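Local coordinates for spore coat polysaccharide biosynthesis protein SpsE (Bacillus subtilis, PDB 1VLI) that probably acts as an N-acylneuraminate-9-phosphate synthase-like enzyme in the pathway that makes spore coat polysaccharide, at residues G275-K278 against T279-E282; P290-E293 against K294-G297. All blocks are in the same frame, centred on the assembly; numbering follows the deposited sequence.

Contact 1: residues G275-K278 against T279-E282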
loop_
_atom_site.group_PDB
_atom_site.type_symbol
_atom_site.label_atom_id
_atom_site.label_comp_id
_atom_site.label_asym_id
_atom_site.label_seq_id
_atom_site.Cartn_x
_atom_site.Cartn_y
_atom_site.Cartn_z
ATOM N N GLY A 275 -17.075 13.873 -10.178
ATOM C CA GLY A 275 -16.066 14.121 -11.210
ATOM C C GLY A 275 -15.661 12.857 -11.974
ATOM O O GLY A 275 -15.748 12.814 -13.210
ATOM N N ILE A 276 -15.233 11.828 -11.231
ATOM C CA ILE A 276 -14.803 10.546 -11.816
ATOM C C ILE A 276 -15.903 9.919 -12.671
ATOM O O ILE A 276 -15.632 9.444 -13.777
ATOM C CB ILE A 276 -14.352 9.543 -10.710
ATOM C CG1 ILE A 276 -12.954 9.881 -10.216
ATOM C CG2 ILE A 276 -14.339 8.108 -11.230
ATOM C CD1 ILE A 276 -12.742 9.553 -8.750
ATOM N N ARG A 277 -17.128 9.922 -12.160
ATOM C CA ARG A 277 -18.205 9.188 -12.781
ATOM C C ARG A 277 -18.670 9.874 -14.046
ATOM O O ARG A 277 -19.126 9.218 -14.979
ATOM C CB ARG A 277 -19.361 9.021 -11.790
ATOM C CG ARG A 277 -19.038 8.070 -10.625
ATOM C CD ARG A 277 -18.985 6.594 -11.008
ATOM N NE ARG A 277 -18.669 5.746 -9.853
ATOM C CZ ARG A 277 -17.635 4.912 -9.779
ATOM N NH1 ARG A 277 -16.787 4.776 -10.804
ATOM N NH2 ARG A 277 -17.445 4.200 -8.683
ATOM N N LYS A 278 -18.553 11.201 -14.064
ATOM C CA LYS A 278 -18.902 12.006 -15.223
ATOM C C LYS A 278 -17.857 11.787 -16.298
ATOM O O LYS A 278 -18.205 11.591 -17.471
ATOM C CB LYS A 278 -18.976 13.489 -14.836
ATOM C CG LYS A 278 -19.056 14.479 -16.013
ATOM C CD LYS A 278 -18.908 15.895 -15.472
ATOM C CE LYS A 278 -19.815 16.833 -16.210
ATOM N NZ LYS A 278 -21.191 16.653 -15.642
ATOM N N THR A 279 -16.588 11.828 -15.892
ATOM C CA THR A 279 -15.472 11.610 -16.784
ATOM C C THR A 279 -15.618 10.248 -17.435
ATOM O O THR A 279 -15.273 10.093 -18.608
ATOM C CB THR A 279 -14.164 11.667 -15.997
ATOM O OG1 THR A 279 -14.011 12.980 -15.451
ATOM C CG2 THR A 279 -12.934 11.492 -16.908
ATOM N N GLU A 280 -16.154 9.266 -16.694
ATOM C CA GLU A 280 -16.260 7.898 -17.229
ATOM C C GLU A 280 -17.284 7.835 -18.339
ATOM O O GLU A 280 -17.046 7.199 -19.372
ATOM C CB GLU A 280 -16.645 6.892 -16.149
ATOM C CG GLU A 280 -15.490 6.316 -15.334
ATOM C CD GLU A 280 -15.987 5.502 -14.144
ATOM O OE1 GLU A 280 -16.588 6.086 -13.220
ATOM O OE2 GLU A 280 -15.775 4.271 -14.125
ATOM N N ALA A 281 -18.417 8.502 -18.097
ATOM C CA ALA A 281 -19.546 8.560 -19.021
ATOM C C ALA A 281 -19.252 9.452 -20.247
ATOM O O ALA A 281 -19.834 9.226 -21.382
ATOM C CB ALA A 281 -20.830 9.039 -18.283
ATOM N N GLU A 282 -18.379 10.469 -20.005
ATOM C CA GLU A 282 -17.906 11.327 -21.098
ATOM C C GLU A 282 -17.057 10.507 -22.036
ATOM O O GLU A 282 -17.130 10.671 -23.260
ATOM C CB GLU A 282 -17.096 12.500 -20.550
ATOM C CG GLU A 282 -18.097 13.744 -20.162
ATOM C CD GLU A 282 -17.232 14.869 -19.545
ATOM O OE1 GLU A 282 -15.800 14.601 -19.141
ATOM O OE2 GLU A 282 -18.008 16.055 -19.460
#
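The salt bridge from Arg277 to Glu280 is a local i to i+3 contact on helix 266-285, which lies along the outside of the parallel eight-stranded barrel of the NeuB family region. The two side chains run side by side, pointing the same way. Arg277 NH1 reaches Glu280 OE1 at 2.8 Å, and the N-H...O angle of 160° makes this a fairly straight bond. OE1 is met on its syn side and lies close to the guanidinium plane at its edge, although the two flat groups are turned 38° apart. A bend at chi2 of Arg277 (-73°) folds the chain back, which also brings its CD within 3.3 Å of Glu280 OE1. Both ends are held further: Arg277 NH1 donates to Val29 O and NH2 pairs with Asp59, while Glu280 OE2 accepts from Val29 N. A methionine at Arg277 would probably leave Glu280 OE1 and the Asp59 carboxylate without this cationic partner and remove one tie to the backbone of Val29. On another face of the helix, Thr279 OG1 donates to Gly275 O at 2.8 Å from above the carbonyl plane. Gly275 O also takes Thr279 N at 3.0 Å, so two donors from one residue grip it. The side chain of Thr279 packs on Cys235 and Val238 of helix 232-239, whereas Ile276 bridges that helix and strand 30-36, touching Val238 and Ile31. Backbone bonds from Glu280 N to Ile276 O (3.0 Å) and from Glu282 N to Lys278 O (2.8 Å) continue the alpha-helical i+4 pattern. The arrangement is that of an outer helix of a TIM barrel, with apolar packing against strand and adjoining helix and an ion-paired flank tied to the residues just before strand 30-36.

Contact 2: residues P290-E293 against K294-G297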
loop_
_atom_site.group_PDB
_atom_site.type_symbol
_atom_site.label_atom_id
_atom_site.label_comp_id
_atom_site.label_asym_id
_atom_site.label_seq_id
_atom_site.Cartn_x
_atom_site.Cartn_y
_atom_site.Cartn_z
ATOM N N PRO A 290 -7.743 16.436 -23.244
ATOM C CA PRO A 290 -6.295 16.261 -23.043
ATOM C C PRO A 290 -5.911 16.456 -21.576
ATOM O O PRO A 290 -6.741 16.906 -20.776
ATOM C CB PRO A 290 -5.685 17.384 -23.895
ATOM C CG PRO A 290 -6.773 17.826 -24.793
ATOM C CD PRO A 290 -8.027 17.677 -23.977
ATOM N N VAL A 291 -4.675 16.102 -21.216
ATOM C CA VAL A 291 -4.180 16.304 -19.840
ATOM C C VAL A 291 -2.953 17.211 -19.926
ATOM O O VAL A 291 -2.123 17.012 -20.798
ATOM C CB VAL A 291 -3.813 14.957 -19.171
ATOM C CG1 VAL A 291 -2.991 15.173 -17.907
ATOM C CG2 VAL A 291 -5.064 14.130 -18.911
ATOM N N SER A 292 -2.852 18.188 -19.021
ATOM C CA SER A 292 -1.777 19.189 -19.035
ATOM C C SER A 292 -0.347 18.619 -18.961
ATOM O O SER A 292 -0.114 17.529 -18.433
ATOM C CB SER A 292 -1.995 20.242 -17.935
ATOM O OG SER A 292 -1.633 19.771 -16.646
ATOM N N GLU A 293 0.605 19.373 -19.517
ATOM C CA GLU A 293 2.033 19.065 -19.406
ATOM C C GLU A 293 2.450 18.889 -17.959
ATOM O O GLU A 293 3.351 18.101 -17.660
ATOM C CB GLU A 293 2.835 20.224 -19.951
ATOM C CG GLU A 293 4.165 19.806 -20.526
ATOM C CD GLU A 293 3.992 19.165 -21.886
ATOM O OE1 GLU A 293 3.662 17.950 -21.930
ATOM O OE2 GLU A 293 4.177 19.884 -22.901
ATOM N N LYS A 294 1.785 19.652 -17.080
ATOM C CA LYS A 294 2.138 19.779 -15.680
ATOM C C LYS A 294 1.752 18.487 -14.989
ATOM O O LYS A 294 2.521 17.971 -14.198
ATOM C CB LYS A 294 1.446 21.009 -15.050
ATOM C CG LYS A 294 1.710 21.209 -13.530
ATOM C CD LYS A 294 1.545 22.659 -13.018
ATOM C CE LYS A 294 0.071 23.146 -12.970
ATOM N NZ LYS A 294 -0.784 22.559 -11.871
ATOM N N LEU A 295 0.585 17.945 -15.324
ATOM C CA LEU A 295 0.146 16.677 -14.750
ATOM C C LEU A 295 0.797 15.461 -15.401
ATOM O O LEU A 295 1.057 14.466 -14.717
ATOM C CB LEU A 295 -1.378 16.548 -14.779
ATOM C CG LEU A 295 -2.159 17.551 -13.934
ATOM C CD1 LEU A 295 -3.612 17.529 -14.342
ATOM C CD2 LEU A 295 -1.984 17.293 -12.431
ATOM N N LEU A 296 1.096 15.526 -16.704
ATOM C CA LEU A 296 1.713 14.367 -17.360
ATOM C C LEU A 296 3.087 14.029 -16.784
ATOM O O LEU A 296 3.372 12.860 -16.460
ATOM C CB LEU A 296 1.720 14.496 -18.886
ATOM C CG LEU A 296 0.329 14.304 -19.532
ATOM C CD1 LEU A 296 0.330 14.605 -21.027
ATOM C CD2 LEU A 296 -0.310 12.923 -19.267
ATOM N N GLY A 297 3.904 15.053 -16.582
ATOM C CA GLY A 297 5.297 14.847 -16.196
ATOM C C GLY A 297 6.018 13.866 -17.111
ATOM O O GLY A 297 5.824 13.855 -18.334
#
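Ser292 turns OG between its own backbone N and carbonyl carbon (chi1 78°), which brings the hydroxyl oxygen to the start of helix 293-296, where it accepts from Leu295 N. The separation of Ser292 OG and Leu295 N is 3.2 Å and the N-H...O angle is 156°, evidence for a side-chain N-cap. Val291 places CG1 anti to its backbone N (chi1 166°), and this branch carries the apolar part of the contact. Val291 CG1 lies 3.8 Å from Leu295 CB, the two side chains crossing at about a right angle, and also meets CD2 of Leu296. The other methyl of Leu296, CD1, comes to 3.4 Å from Val291 O, so the leucine fork spans the end of the valine side chain and its carbonyl. Two backbone bonds close the short turn: Leu296 N to Ser292 O at 2.9 Å, and the longer Gly297 N to Glu293 O at 3.3 Å. Gly297 then leaves helical geometry with a positive phi. Beyond the turn, Val291 and Leu295 both touch Ala236 of helix 232-239, while Leu296 O accepts from Ser207. Chemically, the contact pairs a polar cap, which satisfies an amide at the helix start, with an aliphatic cluster that seats this single turn against its neighbour.

How the contacts relate
Contact 1 comes first along the chain, in the later half of helix 266-285; contact 2 follows where the connecting loop enters the short helix 293-296. Their centres are about 18 Å apart and their nearest atoms about 9 Å, so they do not touch, although both lie on the same side of the chain's centre. What they share is helix 232-239, where Thr279 of contact 1 and Val291 of contact 2 both touch Arg239. The chain thus leaves its long outer helix and lays one more helical turn against the same neighbouring helix, so that successive elements pack on the same part of the barrel's exterior before the chain continues toward the SAF domain.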